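Local coordinates for nitrate transport protein nrtA (Synechocystis sp., PDB 2G29) that binds nitrate in the periplasm as the substrate-binding protein of the NrtABCD ABC transporter, which takes up nitrate and probably nitrite, at residues Ala119-Asn124 / Glu265-Cys270; Asp271-Lys276 / Arg299-Tyr304. All coordinates share one frame; numbering follows the deposited sequence.

Contact 1: Ala119-Asn124 / Glu265-Cys270; sequences ARLNVN and EAQQWC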
loop_
_atom_site.group_PDB
_atom_site.type_symbol
_atom_site.label_atom_id
_atom_site.label_comp_id
_atom_site.label_asym_id
_atom_site.label_seq_id
_atom_site.Cartn_x
_atom_site.Cartn_y
_atom_site.Cartn_z
ATOM N N ALA A 119 -7.241 6.682 -7.634
ATOM C CA ALA A 119 -7.956 5.529 -7.119
ATOM C C ALA A 119 -7.143 4.896 -6.010
ATOM O O ALA A 119 -5.925 5.150 -5.879
ATOM C CB ALA A 119 -8.146 4.507 -8.237
ATOM N N ARG A 120 -7.792 4.047 -5.237
ATOM C CA ARG A 120 -7.073 3.249 -4.233
ATOM C C ARG A 120 -6.890 1.934 -5.010
ATOM O O ARG A 120 -7.870 1.386 -5.537
ATOM C CB ARG A 120 -7.922 2.987 -2.969
ATOM C CG ARG A 120 -7.135 2.420 -1.783
ATOM C CD ARG A 120 -6.278 3.527 -1.159
ATOM N NE ARG A 120 -7.167 4.554 -0.615
ATOM C CZ ARG A 120 -6.876 5.856 -0.471
ATOM N NH1 ARG A 120 -5.675 6.351 -0.804
ATOM N NH2 ARG A 120 -7.830 6.710 -0.082
ATOM N N LEU A 121 -5.662 1.443 -5.132
ATOM C CA LEU A 121 -5.452 0.179 -5.839
ATOM C C LEU A 121 -5.960 -1.033 -5.047
ATOM O O LEU A 121 -6.488 -1.988 -5.635
ATOM C CB LEU A 121 -3.963 0.003 -6.189
ATOM C CG LEU A 121 -3.523 0.769 -7.436
ATOM C CD1 LEU A 121 -2.035 0.637 -7.630
ATOM C CD2 LEU A 121 -4.244 0.208 -8.677
ATOM N N ASN A 122 -5.852 -1.008 -3.724
ATOM C CA ASN A 122 -6.275 -2.126 -2.896
ATOM C C ASN A 122 -6.439 -1.764 -1.442
ATOM O O ASN A 122 -5.965 -0.724 -0.998
ATOM C CB ASN A 122 -5.217 -3.248 -2.914
ATOM C CG ASN A 122 -4.001 -2.914 -2.043
ATOM O OD1 ASN A 122 -3.318 -1.910 -2.274
ATOM N ND2 ASN A 122 -3.763 -3.727 -1.014
ATOM N N VAL A 123 -7.152 -2.632 -0.731
ATOM C CA VAL A 123 -7.206 -2.581 0.732
ATOM C C VAL A 123 -6.566 -3.922 1.186
ATOM O O VAL A 123 -6.468 -4.888 0.381
ATOM C CB VAL A 123 -8.641 -2.453 1.337
ATOM C CG1 VAL A 123 -9.216 -1.107 0.961
ATOM C CG2 VAL A 123 -9.555 -3.608 0.905
ATOM N N ASN A 124 -6.106 -3.946 2.439
ATOM C CA ASN A 124 -5.547 -5.139 3.096
ATOM C C ASN A 124 -4.287 -5.736 2.478
ATOM O O ASN A 124 -3.702 -5.201 1.534
ATOM C CB ASN A 124 -6.579 -6.314 3.089
ATOM C CG ASN A 124 -7.847 -6.028 3.885
ATOM O OD1 ASN A 124 -7.834 -5.304 4.863
ATOM N ND2 ASN A 124 -8.967 -6.611 3.432
ATOM N N GLU A 265 -11.292 -1.499 -14.653
ATOM C CA GLU A 265 -11.695 -2.784 -15.223
ATOM C C GLU A 265 -10.682 -3.849 -14.816
ATOM O O GLU A 265 -11.064 -4.961 -14.523
ATOM C CB GLU A 265 -11.785 -2.709 -16.741
ATOM C CG GLU A 265 -12.990 -1.910 -17.242
ATOM C CD GLU A 265 -13.645 -2.603 -18.417
ATOM O OE1 GLU A 265 -12.978 -2.759 -19.456
ATOM O OE2 GLU A 265 -14.821 -3.002 -18.294
ATOM N N ALA A 266 -9.398 -3.496 -14.767
ATOM C CA ALA A 266 -8.408 -4.492 -14.360
ATOM C C ALA A 266 -8.634 -4.864 -12.907
ATOM O O ALA A 266 -8.432 -6.027 -12.505
ATOM C CB ALA A 266 -6.991 -3.956 -14.567
ATOM N N GLN A 267 -9.030 -3.894 -12.078
ATOM C CA GLN A 267 -9.321 -4.195 -10.677
ATOM C C GLN A 267 -10.483 -5.184 -10.536
ATOM O O GLN A 267 -10.441 -6.086 -9.718
ATOM C CB GLN A 267 -9.657 -2.922 -9.901
ATOM C CG GLN A 267 -8.440 -2.070 -9.570
ATOM C CD GLN A 267 -8.835 -0.803 -8.843
ATOM O OE1 GLN A 267 -9.626 -0.014 -9.356
ATOM N NE2 GLN A 267 -8.284 -0.601 -7.638
ATOM N N GLN A 268 -11.533 -4.980 -11.332
ATOM C CA GLN A 268 -12.687 -5.872 -11.298
ATOM C C GLN A 268 -12.268 -7.276 -11.725
ATOM O O GLN A 268 -12.717 -8.276 -11.148
ATOM C CB GLN A 268 -13.761 -5.312 -12.223
ATOM C CG GLN A 268 -14.434 -4.079 -11.634
ATOM C CD GLN A 268 -15.398 -3.446 -12.596
ATOM O OE1 GLN A 268 -15.021 -2.631 -13.430
ATOM N NE2 GLN A 268 -16.655 -3.826 -12.488
ATOM N N TRP A 269 -11.405 -7.338 -12.724
ATOM C CA TRP A 269 -10.911 -8.628 -13.219
ATOM C C TRP A 269 -10.084 -9.335 -12.137
ATOM O O TRP A 269 -10.286 -10.513 -11.843
ATOM C CB TRP A 269 -10.039 -8.420 -14.438
ATOM C CG TRP A 269 -9.689 -9.724 -15.137
ATOM C CD1 TRP A 269 -10.434 -10.367 -16.086
ATOM C CD2 TRP A 269 -8.545 -10.546 -14.900
ATOM N NE1 TRP A 269 -9.825 -11.537 -16.459
ATOM C CE2 TRP A 269 -8.659 -11.674 -15.751
ATOM C CE3 TRP A 269 -7.427 -10.444 -14.051
ATOM C CZ2 TRP A 269 -7.704 -12.689 -15.777
ATOM C CZ3 TRP A 269 -6.478 -11.457 -14.078
ATOM C CH2 TRP A 269 -6.619 -12.567 -14.940
ATOM N N CYS A 270 -9.119 -8.613 -11.562
ATOM C CA CYS A 270 -8.281 -9.193 -10.518
ATOM C C CYS A 270 -9.035 -9.621 -9.263
ATOM O O CYS A 270 -8.617 -10.523 -8.549
ATOM C CB CYS A 270 -7.207 -8.193 -10.086
ATOM S SG CYS A 270 -5.931 -7.845 -11.255
#
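Gln267 reaches from the buried face of its helix to the main chain at Arg120 and Leu121, where strand 115-120 ends. Its CB points toward this turn, and CG lies anti to the carbonyl carbon (chi1 -76°); with chi2 at 178° the chain runs out straight. The side chain also packs on Pro47 of helix 46-53, against which Leu121 rests as well. CD arrives 4.1 Å from both Arg120 O and Leu121 O, and NE2 faces both. Gln267 NE2 donates to Arg120 O at 2.9 Å, in the carbonyl plane and on a lone pair, and to Leu121 O at 3.0 Å, this time from above the carbonyl plane. Both acceptors lie nearly in the amide plane, one for each N-H. Beside them, Leu121 CD2 stands 4.2 Å from Gln267 NE2. The other end of the amide is held too, since OE1 bonds to the hydroxyl of Ser328, and three bonds thus fix its rotation. With an alanine here the two buried carbonyls would probably lose their shared donor, and a gap would be likely to open beside Pro47. The carbonyls belong to the strand end that leads across to strand 126-130 of the second sheet, an interdomain crossover of the two-domain C-clamp typical of periplasmic binding proteins.

Contact 2: Asp271-Lys276 / Arg299-Tyr304; sequences DQAENK and RSKGIY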
loop_
_atom_site.group_PDB
_atom_site.type_symbol
_atom_site.label_atom_id
_atom_site.label_comp_id
_atom_site.label_asym_id
_atom_site.label_seq_id
_atom_site.Cartn_x
_atom_site.Cartn_y
_atom_site.Cartn_z
ATOM N N ASP A 271 -10.137 -8.952 -8.972
ATOM C CA ASP A 271 -10.915 -9.249 -7.776
ATOM C C ASP A 271 -11.741 -10.530 -7.839
ATOM O O ASP A 271 -12.213 -10.990 -6.822
ATOM C CB ASP A 271 -11.836 -8.057 -7.484
ATOM C CG ASP A 271 -12.002 -7.785 -6.009
ATOM O OD1 ASP A 271 -10.983 -7.841 -5.285
ATOM O OD2 ASP A 271 -13.148 -7.508 -5.575
ATOM N N GLN A 272 -11.911 -11.102 -9.030
ATOM C CA GLN A 272 -12.716 -12.320 -9.162
ATOM C C GLN A 272 -11.979 -13.599 -8.769
ATOM O O GLN A 272 -10.865 -13.829 -9.239
ATOM C CB GLN A 272 -13.220 -12.479 -10.611
ATOM C CG GLN A 272 -14.281 -11.453 -11.074
ATOM C CD GLN A 272 -15.039 -11.903 -12.334
ATOM O OE1 GLN A 272 -15.911 -11.192 -12.838
ATOM N NE2 GLN A 272 -14.708 -13.089 -12.836
ATOM N N ALA A 273 -12.609 -14.439 -7.941
ATOM C CA ALA A 273 -12.001 -15.707 -7.529
ATOM C C ALA A 273 -11.584 -16.530 -8.737
ATOM O O ALA A 273 -10.520 -17.146 -8.745
ATOM C CB ALA A 273 -12.974 -16.507 -6.673
ATOM N N GLU A 274 -12.425 -16.552 -9.767
ATOM C CA GLU A 274 -12.083 -17.330 -10.951
ATOM C C GLU A 274 -10.873 -16.821 -11.718
ATOM O O GLU A 274 -10.375 -17.508 -12.602
ATOM C CB GLU A 274 -13.288 -17.434 -11.902
ATOM C CG GLU A 274 -14.280 -16.280 -11.798
ATOM C CD GLU A 274 -15.126 -16.339 -10.523
ATOM O OE1 GLU A 274 -15.877 -17.327 -10.330
ATOM O OE2 GLU A 274 -15.047 -15.397 -9.711
ATOM N N ASN A 275 -10.385 -15.618 -11.413
ATOM C CA ASN A 275 -9.216 -15.122 -12.138
ATOM C C ASN A 275 -7.945 -15.097 -11.321
ATOM O O ASN A 275 -6.901 -14.715 -11.841
ATOM C CB ASN A 275 -9.445 -13.713 -12.690
ATOM C CG ASN A 275 -10.554 -13.672 -13.704
ATOM O OD1 ASN A 275 -10.713 -14.610 -14.504
ATOM N ND2 ASN A 275 -11.316 -12.593 -13.702
ATOM N N LYS A 276 -8.022 -15.520 -10.065
ATOM C CA LYS A 276 -6.833 -15.459 -9.210
ATOM C C LYS A 276 -5.686 -16.345 -9.699
ATOM O O LYS A 276 -4.532 -15.955 -9.628
ATOM C CB LYS A 276 -7.191 -15.823 -7.770
ATOM C CG LYS A 276 -8.131 -14.826 -7.074
ATOM C CD LYS A 276 -7.476 -13.444 -6.912
ATOM C CE LYS A 276 -8.396 -12.434 -6.156
ATOM N NZ LYS A 276 -8.760 -12.833 -4.749
ATOM N N ARG A 299 -2.100 -16.565 -0.720
ATOM C CA ARG A 299 -2.596 -15.351 -0.104
ATOM C C ARG A 299 -3.635 -14.653 -0.968
ATOM O O ARG A 299 -4.539 -13.994 -0.453
ATOM C CB ARG A 299 -1.427 -14.402 0.225
ATOM C CG ARG A 299 -0.372 -15.016 1.142
ATOM C CD ARG A 299 -0.951 -15.451 2.473
ATOM N NE ARG A 299 0.030 -16.044 3.382
ATOM C CZ ARG A 299 0.856 -15.380 4.173
ATOM N NH1 ARG A 299 0.861 -14.053 4.180
ATOM N NH2 ARG A 299 1.647 -16.056 5.008
ATOM N N SER A 300 -3.503 -14.767 -2.288
ATOM C CA SER A 300 -4.451 -14.200 -3.248
ATOM C C SER A 300 -5.819 -14.919 -3.211
ATOM O O SER A 300 -6.773 -14.497 -3.882
ATOM C CB SER A 300 -3.849 -14.249 -4.652
ATOM O OG SER A 300 -2.812 -13.275 -4.774
ATOM N N LYS A 301 -5.893 -15.988 -2.418
ATOM C CA LYS A 301 -7.133 -16.762 -2.200
ATOM C C LYS A 301 -7.530 -16.714 -0.729
ATOM O O LYS A 301 -8.465 -17.402 -0.305
ATOM C CB LYS A 301 -6.949 -18.218 -2.598
ATOM C CG LYS A 301 -6.834 -18.469 -4.064
ATOM C CD LYS A 301 -8.112 -18.106 -4.769
ATOM C CE LYS A 301 -8.399 -19.059 -5.918
ATOM N NZ LYS A 301 -9.631 -18.607 -6.608
ATOM N N GLY A 302 -6.813 -15.924 0.072
ATOM C CA GLY A 302 -7.166 -15.820 1.483
ATOM C C GLY A 302 -6.773 -17.024 2.327
ATOM O O GLY A 302 -7.338 -17.256 3.400
ATOM N N ILE A 303 -5.800 -17.794 1.852
ATOM C CA ILE A 303 -5.317 -18.965 2.585
ATOM C C ILE A 303 -4.049 -18.521 3.304
ATOM O O ILE A 303 -3.052 -18.178 2.644
ATOM C CB ILE A 303 -4.986 -20.129 1.649
ATOM C CG1 ILE A 303 -6.249 -20.526 0.899
ATOM C CG2 ILE A 303 -4.400 -21.294 2.456
ATOM C CD1 ILE A 303 -5.988 -21.524 -0.207
ATOM N N TYR A 304 -4.072 -18.577 4.633
ATOM C CA TYR A 304 -2.951 -18.100 5.430
ATOM C C TYR A 304 -2.140 -19.074 6.256
ATOM O O TYR A 304 -2.649 -19.637 7.238
ATOM C CB TYR A 304 -3.436 -17.001 6.398
ATOM C CG TYR A 304 -3.819 -15.715 5.717
ATOM C CD1 TYR A 304 -5.147 -15.432 5.349
ATOM C CD2 TYR A 304 -2.837 -14.784 5.398
ATOM C CE1 TYR A 304 -5.472 -14.249 4.678
ATOM C CE2 TYR A 304 -3.156 -13.588 4.730
ATOM C CZ TYR A 304 -4.461 -13.335 4.377
ATOM O OH TYR A 304 -4.797 -12.179 3.712
#
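Ser300 meets Lys276 first, and by two routes. Its CB, turned toward the other segment, lies 4.3 Å from Lys276 CD, while its carbonyl receives the ammonium group: Lys276 NZ to Ser300 O is 2.7 Å, although the position of that oxygen is less certain than the rest. The bend at chi2 lays the Lys276 chain alongside the carbonyl, and the one at chi4 turns NZ onto it. The Ser300 side chain also touches Met279 and Cys280 of helix 276-284, and its OG makes a weak hydrogen bond to Ile296 O.

Lys301, next in the chain, reaches back the other way. Its first atoms do not head for the loop, but bends at chi2 and chi3 (-144°) swing the end across, so that its CD passes 3.9 Å from Lys276 CB and the two aliphatic chains run at a slant over each other. Lys301 NZ then donates to Ala273 O at 2.7 Å, 35° out of the carbonyl plane. The backbone N of Lys276 reaches that oxygen from the opposite face, a longer bond, so the carbonyl is gripped on both faces; Ala273 CB also sits 3.9 Å from Lys301 NZ.

At Gly302 a positive phi lets the chain turn, its N bonding to Arg299 O, before Ile303 and Tyr304 pair with strand 313-314.

Each lysine thus spends its ammonium group on a main-chain carbonyl of the facing segment. Lys276 NZ and Lys301 NZ stay 6.1 Å apart, and the carbonyl dipoles probably offset part of their repulsion.

In the fold
Contact 1 and contact 2 follow one another along the chain, with centres 13 Å apart: helix 253-271 supplies 265-270, and the connection to helix 276-284 supplies 271-276. They touch where Asn275 ND2 lies 3.0 Å from Trp269 O, a probable hydrogen bond, and where Lys276 CE packs 3.1 Å from Cys270 O. Contact 1 is the nearer to the nitrate site: the side chain of Leu121 comes within about 4 Å of that of Lys240 and about 8 Å of that of Trp73, both nitrate-binding. Contact 2 lies further out, the side chain of Ser300 being about 11 Å from that of Gln126, which also binds nitrate.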